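Local coordinates for amino Transferase (Eubacterium rectale, PDB 3ELE), which probably transfers amino groups between amino and keto acids with a bound pyridoxal-5'-phosphate cofactor, as in class I and II aminotransferases, at residues 315-320 against 334-339; 324-329 against 368-373; 99-104 against 262-267; 231-234 against 239-242. All blocks are in the same frame, centred on the assembly; numbering follows the deposited sequence.

Interaction 1: 315-320 against 334-339; sequences LLYEGL and FYMFVK
Leu320 N donates to Leu316 O at 3.0 Å, an ordinary helical bond that sets these two leucines one turn apart on the helix face turned to Met336 and Val338. The motif is an alpha helix lying on a beta sheet: helix 306-323 rests against strand 335-339 in the small domain of this aminotransferase. Over the segments compared the two axes approach to 10.4 Å and run nearly the same way, at 17°. No hydrogen bond joins helix to strand, and the interface is apolar. Met336, built as selenomethionine, is the centre of it. Its chain stays extended through CG and SE, then bends at chi3 (-68°), which folds CE back against the helix backbone. CE lies 3.8 Å from Tyr317 CB and 3.9 Å from Tyr317 N, while SE lies 4.1 Å from Leu316 CD2. The Leu316 and Met336 side chains lie alongside each other, pointing opposite ways, and SE also sits near the plane of the Tyr317 ring, at its edge. Cys327 on the next strand touches Tyr317, Leu320, Met336 and Val338, and helix 379-396 packs on Leu316 and Leu320 through Ile382 and Phe389. The alternation of the strand turns Tyr335 away from the helix. Its hydroxyl is hydrogen-bonded to that of Tyr220, a residue of the cofactor pocket, so one strand serves both the helix layer and the active-site side. Further along, Leu320 and Val338 cross at about a right angle, and there Leu320 CD1 meets Val338 CG2 at 3.9 Å.

Interaction 2: 324-329 against 368-373; sequences GYHCFK and PGWVRI
His326 and Trp370 form the aromatic part of this contact. The imidazole brings its CD2 corner to within 3.6 Å of Trp370 CH2, and its NE2 lies 3.9 Å from that same carbon. CH2 sits at the imidazole edge, in its plane. The two planes are 75° apart, with 5.8 Å between the centroids of the imidazole and the six-membered indole ring, an oblique pairing. With CG of His326 anti to its backbone N (chi1 173°), the imidazole stands up beside strand 335-339, and the indole, lying over that strand, brings its far rim to it. The apolar part is looser: Phe328 CB comes to 4.3 Å from Trp370 CZ3, while the phenyl ring leads away toward Phe158. Strand 335-339 runs between the two segments in the four-stranded antiparallel sheet of the small domain, so the meeting spans a whole strand. Backbone bonds tie His326 to Lys339 and Phe328 to Phe337 on one flank, and Val371 to Val338 on the other. Trp370 is itself involved with the central strand, through a cation-pi contact with Lys339 and a ring contact with Phe337. His326 is exposed and touches a crystal neighbour, which may influence its exact pose. No hydrogen bond joins the segments and their closest approach is carbon to carbon, CD2 to CH2, so shape and dispersion hold the pair rather than a directional polar bond.

Interaction 3: 99-104 against 262-267; sequences ADNLYM and VPDEVY
Asn101 meets Val262 and Asp264 with its CB, CG and ND2. CB lies 3.6 Å from Val262 O. CG, turned beside the backbone N and anti to the carbonyl carbon (chi1 -73°), is 3.6 Å from both Val262 O and Asp264 OD1. This brings the amide over the start of the 262-267 loop. OD1 looks back along its own chain and accepts a hydrogen bond from Asn98 N. At the tip, ND2 makes two bonds across the contact. One goes to Val262 O at 2.7 Å, with the acceptor close to the amide plane. The other goes to Asp264 OD1 at 2.8 Å, less straight (150° at the hydrogen) and meeting the carboxylate from above its plane. Asp264 belongs to the type I turn from Pro263 to Val266, so the amide clasps the beginning of that turn. The main chain adds a third link: Val262 N gives a nearly linear bond (171°) to Asn101 O, 2.7 Å away. Val262 is thus held through both its N and its O by one residue. An alanine here has no amide to offer Val262 O and Asp264 OD1, and the start of the turn would probably be freer to shift. The contact continues the antiparallel pairing of strands 102-105 and 258-261 by one step at the edge of the seven-stranded sheet of the large domain. Helix 79-93 flanks it through a salt bridge from Arg82 to Asp100, and helix 269-282 through Tyr273, which packs on Val262, and Lys269, which bonds to Asp100 O.

Interaction 4: 231-234 against 239-242; sequences PFVT and NTLV
Thr240, Thr234 and Val242 carry most of the interface, and they meet through methyl groups. Thr240 is the most deeply engaged of the three. Its CG2, anti to the backbone N, projects between two residues of the short 3-10 segment and lies 3.8 Å from both Thr234 CG2 and Val233 CG1. Its hydroxyl takes the other branch: OG1 is hydrogen-bonded to Tyr237 O in the tight connection between the two segments, while Val233 CG1 stands 3.9 Å from OG1 without polar involvement. Thr234 answers with its own CG2. Its chi1 of 68° sets OG1 between the backbone N and the carbonyl carbon, and the methyl is thereby directed at the strand, where it also reaches Val242 CG2 at 3.6 Å. One methyl of Thr234 therefore bridges two residues on the same face of strand 240-245, Thr240 and Val242. Between them, Leu241 points away, and its side chain packs on helix 108-119. The chain thus folds back on the strand it is about to enter, a strand that lies between 213-217 and 258-261 in the large-domain sheet. Ile214 of 213-217 touches both Val233 and Thr240, and Leu261 touches Val242. With a valine in place of Thr240, Tyr237 O would probably be left without its hydroxyl partner and the connection would be less firmly held. Across the segments no hydrogen bond forms, so van der Waals contact joins them, while Thr240 OG1 satisfies one backbone carbonyl, Tyr237 O, in the connection.

The four contacts fall into two pairs, one in each domain. Interactions 1 and 2 have centres 7 Å apart and share the small-domain sheet: Met336 N lies 2.8 Å from Ile373 O, a probable hydrogen bond between neighbouring strands. Interactions 3 and 4 are centred 11 Å apart, and interaction 4 is nested inside the chain loop closed by interaction 3. They meet where Tyr267 N probably bonds to Asn239 OD1, and where Pro263 packs on Thr234. About 38 Å separates the centres of interactions 1 and 3. The cofactor relates to both pairs: Val242 has its side chain about 11 Å from a pyridoxal-5'-phosphate, and Arg372 NH1, in interaction 2, is hydrogen-bonded to OD1 of Asn183, a cofactor-pocket residue.

Interaction 1: 315-320 against 334-339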
# COMPACT_ATOMS: atom_id res chain seq x y z
N LEU A 315 -26.74 -8.44 -24.11
CA LEU A 315 -27.01 -9.87 -24.32
C LEU A 315 -27.67 -10.46 -23.05
O LEU A 315 -28.73 -11.04 -23.13
CB LEU A 315 -25.70 -10.59 -24.67
CG LEU A 315 -25.73 -12.01 -25.21
CD1 LEU A 315 -26.40 -12.04 -26.61
CD2 LEU A 315 -24.29 -12.52 -25.34
N LEU A 316 -27.07 -10.22 -21.88
CA LEU A 316 -27.61 -10.72 -20.60
C LEU A 316 -28.99 -10.11 -20.27
O LEU A 316 -29.90 -10.83 -19.84
CB LEU A 316 -26.62 -10.43 -19.45
CG LEU A 316 -26.85 -11.08 -18.09
CD1 LEU A 316 -26.77 -12.62 -18.23
CD2 LEU A 316 -25.83 -10.57 -17.09
N TYR A 317 -29.13 -8.80 -20.48
CA TYR A 317 -30.40 -8.11 -20.21
C TYR A 317 -31.53 -8.62 -21.12
O TYR A 317 -32.63 -8.91 -20.63
CB TYR A 317 -30.25 -6.58 -20.36
CG TYR A 317 -31.52 -5.81 -20.07
CD1 TYR A 317 -31.94 -5.60 -18.75
CD2 TYR A 317 -32.30 -5.28 -21.11
CE1 TYR A 317 -33.10 -4.89 -18.47
CE2 TYR A 317 -33.49 -4.58 -20.82
CZ TYR A 317 -33.87 -4.38 -19.49
OH TYR A 317 -35.04 -3.67 -19.18
N GLU A 318 -31.24 -8.73 -22.42
CA GLU A 318 -32.22 -9.22 -23.39
C GLU A 318 -32.67 -10.65 -23.08
O GLU A 318 -33.87 -10.92 -23.06
CB GLU A 318 -31.68 -9.15 -24.84
CG GLU A 318 -31.53 -7.73 -25.40
N GLY A 319 -31.73 -11.55 -22.81
CA GLY A 319 -32.07 -12.94 -22.52
C GLY A 319 -32.82 -13.16 -21.21
O GLY A 319 -33.80 -13.90 -21.17
N LEU A 320 -32.36 -12.50 -20.14
CA LEU A 320 -33.01 -12.63 -18.82
C LEU A 320 -34.41 -12.02 -18.81
O LEU A 320 -35.34 -12.62 -18.27
CB LEU A 320 -32.14 -12.03 -17.70
CG LEU A 320 -30.83 -12.72 -17.31
CD1 LEU A 320 -30.24 -11.97 -16.09
CD2 LEU A 320 -30.99 -14.20 -16.99
N PHE A 334 -19.94 -3.16 -14.48
CA PHE A 334 -20.16 -4.46 -15.17
C PHE A 334 -20.87 -5.51 -14.32
O PHE A 334 -20.57 -6.71 -14.37
CB PHE A 334 -18.90 -4.96 -15.90
CG PHE A 334 -17.62 -4.89 -15.09
CD1 PHE A 334 -17.49 -5.54 -13.86
CD2 PHE A 334 -16.48 -4.27 -15.64
CE1 PHE A 334 -16.27 -5.51 -13.15
CE2 PHE A 334 -15.26 -4.25 -14.95
CZ PHE A 334 -15.15 -4.86 -13.71
N TYR A 335 -21.88 -5.04 -13.57
CA TYR A 335 -22.70 -5.86 -12.70
C TYR A 335 -24.18 -5.62 -13.04
O TYR A 335 -24.60 -4.46 -13.19
CB TYR A 335 -22.45 -5.46 -11.26
CG TYR A 335 -21.00 -5.43 -10.89
CD1 TYR A 335 -20.28 -6.61 -10.69
CD2 TYR A 335 -20.32 -4.21 -10.77
CE1 TYR A 335 -18.92 -6.58 -10.37
CE2 TYR A 335 -18.98 -4.18 -10.45
CZ TYR A 335 -18.28 -5.37 -10.25
OH TYR A 335 -16.95 -5.33 -9.92
N MSE A 336 -24.95 -6.69 -13.19
CA MSE A 336 -26.38 -6.56 -13.39
C MSE A 336 -27.11 -6.96 -12.10
O MSE A 336 -26.83 -8.02 -11.52
CB MSE A 336 -26.86 -7.37 -14.57
CG MSE A 336 -28.31 -7.03 -14.95
SE MSE A 336 -28.74 -7.68 -16.64
CE MSE A 336 -27.62 -6.52 -17.65
N PHE A 337 -28.05 -6.11 -11.70
CA PHE A 337 -28.83 -6.29 -10.47
C PHE A 337 -30.19 -6.85 -10.92
O PHE A 337 -30.96 -6.17 -11.62
CB PHE A 337 -28.93 -4.94 -9.73
CG PHE A 337 -28.84 -5.05 -8.25
CD1 PHE A 337 -27.72 -5.61 -7.65
CD2 PHE A 337 -29.85 -4.55 -7.42
CE1 PHE A 337 -27.63 -5.73 -6.28
CE2 PHE A 337 -29.75 -4.64 -6.04
CZ PHE A 337 -28.63 -5.21 -5.47
N VAL A 338 -30.46 -8.11 -10.54
CA VAL A 338 -31.65 -8.86 -10.95
C VAL A 338 -32.46 -9.25 -9.71
O VAL A 338 -31.88 -9.66 -8.68
CB VAL A 338 -31.24 -10.13 -11.74
CG1 VAL A 338 -32.45 -10.95 -12.23
CG2 VAL A 338 -30.35 -9.75 -12.92
N LYS A 339 -33.78 -9.09 -9.79
CA LYS A 339 -34.63 -9.47 -8.67
C LYS A 339 -34.72 -11.01 -8.56
O LYS A 339 -34.93 -11.69 -9.57
CB LYS A 339 -36.05 -8.86 -8.74
CG LYS A 339 -36.70 -9.08 -7.37
CD LYS A 339 -37.88 -8.31 -6.93
CE LYS A 339 -37.97 -8.46 -5.35
NZ LYS A 339 -37.50 -9.82 -4.76

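Interaction 2: 324-329 against 368-373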
# COMPACT_ATOMS: atom_id res chain seq x y z
N GLY A 324 -38.34 -13.85 -18.35
CA GLY A 324 -39.28 -13.34 -17.34
C GLY A 324 -38.68 -12.73 -16.09
O GLY A 324 -39.42 -12.32 -15.22
N TYR A 325 -37.34 -12.68 -16.00
CA TYR A 325 -36.64 -12.09 -14.86
C TYR A 325 -36.77 -10.58 -14.88
O TYR A 325 -36.86 -9.99 -15.96
CB TYR A 325 -35.15 -12.44 -14.86
CG TYR A 325 -34.82 -13.89 -14.61
CD1 TYR A 325 -34.67 -14.36 -13.30
CD2 TYR A 325 -34.63 -14.79 -15.66
CE1 TYR A 325 -34.34 -15.70 -13.04
CE2 TYR A 325 -34.31 -16.13 -15.42
CZ TYR A 325 -34.16 -16.57 -14.11
OH TYR A 325 -33.84 -17.89 -13.85
N HIS A 326 -36.82 -9.96 -13.70
CA HIS A 326 -36.82 -8.50 -13.61
C HIS A 326 -35.40 -8.02 -13.33
O HIS A 326 -34.89 -8.20 -12.21
CB HIS A 326 -37.77 -7.92 -12.55
CG HIS A 326 -37.60 -6.44 -12.38
ND1 HIS A 326 -38.16 -5.53 -13.25
CD2 HIS A 326 -36.84 -5.72 -11.52
CE1 HIS A 326 -37.81 -4.31 -12.90
NE2 HIS A 326 -37.00 -4.39 -11.86
N CYS A 327 -34.78 -7.41 -14.35
CA CYS A 327 -33.44 -6.85 -14.27
C CYS A 327 -33.52 -5.33 -14.28
O CYS A 327 -34.32 -4.74 -15.02
CB CYS A 327 -32.61 -7.25 -15.50
SG CYS A 327 -32.59 -8.99 -15.95
N PHE A 328 -32.70 -4.69 -13.46
CA PHE A 328 -32.52 -3.23 -13.50
C PHE A 328 -31.50 -3.03 -14.63
O PHE A 328 -30.40 -3.61 -14.57
CB PHE A 328 -32.02 -2.72 -12.15
CG PHE A 328 -31.50 -1.31 -12.18
CD1 PHE A 328 -32.32 -0.25 -12.56
CD2 PHE A 328 -30.18 -1.03 -11.79
CE1 PHE A 328 -31.83 1.07 -12.58
CE2 PHE A 328 -29.68 0.28 -11.81
CZ PHE A 328 -30.51 1.33 -12.21
N LYS A 329 -31.84 -2.24 -15.65
CA LYS A 329 -30.90 -2.01 -16.78
C LYS A 329 -29.80 -1.07 -16.28
O LYS A 329 -30.09 0.08 -16.00
CB LYS A 329 -31.58 -1.45 -18.03
CG LYS A 329 -30.64 -1.46 -19.27
CD LYS A 329 -31.36 -1.16 -20.58
CE LYS A 329 -30.39 -1.32 -21.79
NZ LYS A 329 -31.00 -1.15 -23.17
N PRO A 368 -31.56 -7.40 0.31
CA PRO A 368 -32.27 -8.67 0.25
C PRO A 368 -33.31 -8.71 -0.90
O PRO A 368 -33.90 -7.67 -1.25
CB PRO A 368 -32.98 -8.76 1.61
CG PRO A 368 -32.31 -7.77 2.49
CD PRO A 368 -31.78 -6.71 1.60
N GLY A 369 -33.52 -9.90 -1.44
CA GLY A 369 -34.44 -10.12 -2.55
C GLY A 369 -33.88 -9.92 -3.95
O GLY A 369 -34.59 -10.17 -4.92
N TRP A 370 -32.62 -9.48 -4.06
CA TRP A 370 -31.93 -9.23 -5.33
C TRP A 370 -30.65 -10.03 -5.40
O TRP A 370 -30.22 -10.62 -4.41
CB TRP A 370 -31.60 -7.74 -5.46
CG TRP A 370 -32.79 -6.86 -5.63
CD1 TRP A 370 -33.67 -6.51 -4.66
CD2 TRP A 370 -33.26 -6.25 -6.85
NE1 TRP A 370 -34.64 -5.71 -5.18
CE2 TRP A 370 -34.41 -5.51 -6.51
CE3 TRP A 370 -32.80 -6.22 -8.18
CZ2 TRP A 370 -35.14 -4.75 -7.47
CZ3 TRP A 370 -33.51 -5.48 -9.14
CH2 TRP A 370 -34.68 -4.74 -8.77
N VAL A 371 -30.08 -10.09 -6.60
CA VAL A 371 -28.79 -10.74 -6.82
C VAL A 371 -27.94 -9.92 -7.77
O VAL A 371 -28.46 -9.13 -8.55
CB VAL A 371 -28.94 -12.17 -7.38
CG1 VAL A 371 -29.71 -13.05 -6.40
CG2 VAL A 371 -29.58 -12.16 -8.80
N ARG A 372 -26.63 -10.11 -7.69
CA ARG A 372 -25.67 -9.47 -8.56
C ARG A 372 -25.09 -10.53 -9.50
O ARG A 372 -24.56 -11.55 -9.04
CB ARG A 372 -24.53 -8.83 -7.77
CG ARG A 372 -23.58 -8.05 -8.70
CD ARG A 372 -22.32 -7.63 -8.03
NE ARG A 372 -21.37 -8.73 -7.89
CZ ARG A 372 -20.11 -8.59 -7.45
NH1 ARG A 372 -19.64 -7.42 -7.07
NH2 ARG A 372 -19.33 -9.66 -7.36
N ILE A 373 -25.17 -10.24 -10.80
CA ILE A 373 -24.65 -11.10 -11.87
C ILE A 373 -23.57 -10.26 -12.59
O ILE A 373 -23.88 -9.26 -13.22
CB ILE A 373 -25.79 -11.49 -12.86
CG1 ILE A 373 -26.99 -12.10 -12.12
CG2 ILE A 373 -25.28 -12.42 -13.93
CD1 ILE A 373 -28.10 -12.70 -13.00

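Interaction 3: 99-104 against 262-267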
# COMPACT_ATOMS: atom_id res chain seq x y z
N ALA A 99 -1.27 20.13 -10.32
CA ALA A 99 -0.57 18.93 -9.81
C ALA A 99 -0.77 18.72 -8.29
O ALA A 99 -1.01 17.59 -7.82
CB ALA A 99 0.92 19.02 -10.13
N ASP A 100 -0.73 19.81 -7.53
CA ASP A 100 -0.85 19.76 -6.07
C ASP A 100 -2.24 19.41 -5.50
O ASP A 100 -2.39 19.33 -4.29
CB ASP A 100 -0.33 21.06 -5.43
CG ASP A 100 1.16 21.27 -5.68
OD1 ASP A 100 1.89 20.28 -5.86
OD2 ASP A 100 1.60 22.44 -5.67
N ASN A 101 -3.25 19.25 -6.36
CA ASN A 101 -4.56 18.77 -5.95
C ASN A 101 -4.59 17.22 -5.93
O ASN A 101 -5.56 16.65 -5.44
CB ASN A 101 -5.66 19.31 -6.90
CG ASN A 101 -5.96 20.79 -6.70
OD1 ASN A 101 -5.75 21.59 -7.60
ND2 ASN A 101 -6.45 21.14 -5.54
N LEU A 102 -3.53 16.55 -6.43
CA LEU A 102 -3.48 15.08 -6.54
C LEU A 102 -2.51 14.44 -5.55
O LEU A 102 -1.51 15.06 -5.19
CB LEU A 102 -3.08 14.66 -7.96
CG LEU A 102 -4.10 14.69 -9.10
CD1 LEU A 102 -5.26 13.74 -8.78
CD2 LEU A 102 -4.61 16.08 -9.41
N TYR A 103 -2.85 13.22 -5.11
CA TYR A 103 -1.97 12.38 -4.28
C TYR A 103 -2.03 10.99 -4.91
O TYR A 103 -3.10 10.39 -4.91
CB TYR A 103 -2.44 12.37 -2.82
CG TYR A 103 -1.58 11.57 -1.88
CD1 TYR A 103 -1.74 10.20 -1.75
CD2 TYR A 103 -0.61 12.17 -1.10
CE1 TYR A 103 -0.96 9.44 -0.90
CE2 TYR A 103 0.19 11.43 -0.25
CZ TYR A 103 0.00 10.06 -0.14
OH TYR A 103 0.77 9.28 0.70
N MSE A 104 -0.91 10.50 -5.43
CA MSE A 104 -0.88 9.21 -6.13
C MSE A 104 -0.89 8.06 -5.11
O MSE A 104 -0.11 8.07 -4.16
CB MSE A 104 0.32 9.08 -7.06
CG MSE A 104 0.45 10.23 -8.10
SE MSE A 104 -1.14 10.57 -9.12
CE MSE A 104 -1.23 8.90 -10.09
N VAL A 262 -7.84 16.16 -4.09
CA VAL A 262 -8.23 17.13 -3.03
C VAL A 262 -8.41 18.54 -3.65
O VAL A 262 -7.42 19.27 -3.79
CB VAL A 262 -7.19 17.16 -1.87
CG1 VAL A 262 -7.65 18.09 -0.74
CG2 VAL A 262 -6.95 15.77 -1.30
N PRO A 263 -9.65 18.95 -4.01
CA PRO A 263 -9.88 20.29 -4.61
C PRO A 263 -9.47 21.46 -3.71
O PRO A 263 -9.44 21.31 -2.49
CB PRO A 263 -11.40 20.33 -4.85
CG PRO A 263 -11.82 18.91 -4.84
CD PRO A 263 -10.92 18.21 -3.90
N ASP A 264 -9.19 22.61 -4.32
CA ASP A 264 -8.88 23.83 -3.58
C ASP A 264 -10.11 24.34 -2.82
O ASP A 264 -9.95 24.94 -1.76
CB ASP A 264 -8.32 24.95 -4.49
CG ASP A 264 -6.86 24.73 -4.90
OD1 ASP A 264 -6.24 23.70 -4.55
OD2 ASP A 264 -6.33 25.62 -5.59
N GLU A 265 -11.32 24.03 -3.31
CA GLU A 265 -12.58 24.52 -2.72
C GLU A 265 -13.04 23.79 -1.47
O GLU A 265 -14.06 24.15 -0.92
CB GLU A 265 -13.72 24.60 -3.76
CG GLU A 265 -13.48 25.62 -4.89
CD GLU A 265 -12.38 25.22 -5.86
OE1 GLU A 265 -12.16 24.01 -6.06
OE2 GLU A 265 -11.72 26.10 -6.42
N VAL A 266 -12.31 22.76 -1.02
CA VAL A 266 -12.59 22.14 0.28
C VAL A 266 -12.33 23.21 1.35
O VAL A 266 -11.58 24.17 1.08
CB VAL A 266 -11.76 20.86 0.56
CG1 VAL A 266 -12.16 19.74 -0.39
CG2 VAL A 266 -10.24 21.12 0.49
N TYR A 267 -12.97 23.06 2.52
CA TYR A 267 -12.90 24.01 3.66
C TYR A 267 -11.49 24.58 3.92
O TYR A 267 -11.34 25.77 4.19
CB TYR A 267 -13.50 23.37 4.96
CG TYR A 267 -12.54 22.40 5.61
CD1 TYR A 267 -12.22 21.16 5.00
CD2 TYR A 267 -11.84 22.75 6.77
CE1 TYR A 267 -11.27 20.30 5.56
CE2 TYR A 267 -10.90 21.89 7.33
CZ TYR A 267 -10.62 20.65 6.72
OH TYR A 267 -9.70 19.79 7.27

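Interaction 4: 231-234 against 239-242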
# COMPACT_ATOMS: atom_id res chain seq x y z
N PRO A 231 -21.63 12.87 -13.82
CA PRO A 231 -21.21 14.23 -13.41
C PRO A 231 -19.95 14.26 -12.56
O PRO A 231 -19.80 13.41 -11.68
CB PRO A 231 -22.40 14.71 -12.55
CG PRO A 231 -23.52 13.94 -12.99
CD PRO A 231 -22.98 12.57 -13.31
N PHE A 232 -19.06 15.24 -12.78
CA PHE A 232 -17.85 15.38 -11.98
C PHE A 232 -18.26 16.12 -10.69
O PHE A 232 -18.47 17.34 -10.70
CB PHE A 232 -16.70 16.06 -12.73
CG PHE A 232 -15.36 15.67 -12.20
CD1 PHE A 232 -14.78 14.45 -12.58
CD2 PHE A 232 -14.71 16.44 -11.26
CE1 PHE A 232 -13.56 14.05 -12.05
CE2 PHE A 232 -13.49 16.05 -10.74
CZ PHE A 232 -12.92 14.86 -11.12
N VAL A 233 -18.28 15.37 -9.60
CA VAL A 233 -18.90 15.79 -8.32
C VAL A 233 -18.32 17.04 -7.65
O VAL A 233 -19.06 17.78 -6.97
CB VAL A 233 -18.94 14.61 -7.31
CG1 VAL A 233 -19.69 14.98 -6.01
CG2 VAL A 233 -19.60 13.39 -7.94
N THR A 234 -17.02 17.29 -7.87
CA THR A 234 -16.32 18.44 -7.26
C THR A 234 -16.91 19.76 -7.72
O THR A 234 -16.83 20.75 -6.99
CB THR A 234 -14.79 18.42 -7.52
OG1 THR A 234 -14.52 18.63 -8.92
CG2 THR A 234 -14.17 17.07 -7.03
N ASN A 239 -16.74 20.35 -0.65
CA ASN A 239 -16.08 19.32 0.19
C ASN A 239 -16.25 17.91 -0.38
O ASN A 239 -16.96 17.08 0.15
CB ASN A 239 -16.55 19.44 1.65
CG ASN A 239 -16.07 20.73 2.30
OD1 ASN A 239 -14.89 21.03 2.28
ND2 ASN A 239 -16.99 21.48 2.90
N THR A 240 -15.56 17.65 -1.48
CA THR A 240 -15.59 16.38 -2.17
C THR A 240 -14.17 15.89 -2.32
O THR A 240 -13.30 16.67 -2.73
CB THR A 240 -16.20 16.54 -3.56
OG1 THR A 240 -17.52 17.06 -3.45
CG2 THR A 240 -16.21 15.19 -4.40
N LEU A 241 -13.95 14.63 -1.94
CA LEU A 241 -12.70 13.91 -2.13
C LEU A 241 -13.01 12.87 -3.19
O LEU A 241 -14.03 12.19 -3.07
CB LEU A 241 -12.24 13.22 -0.84
CG LEU A 241 -11.75 14.17 0.26
CD1 LEU A 241 -11.72 13.47 1.63
CD2 LEU A 241 -10.37 14.73 -0.13
N VAL A 242 -12.19 12.79 -4.24
CA VAL A 242 -12.39 11.81 -5.32
C VAL A 242 -11.32 10.74 -5.21
O VAL A 242 -10.15 11.06 -5.07
CB VAL A 242 -12.39 12.46 -6.73
CG1 VAL A 242 -12.57 11.38 -7.82
CG2 VAL A 242 -13.50 13.54 -6.82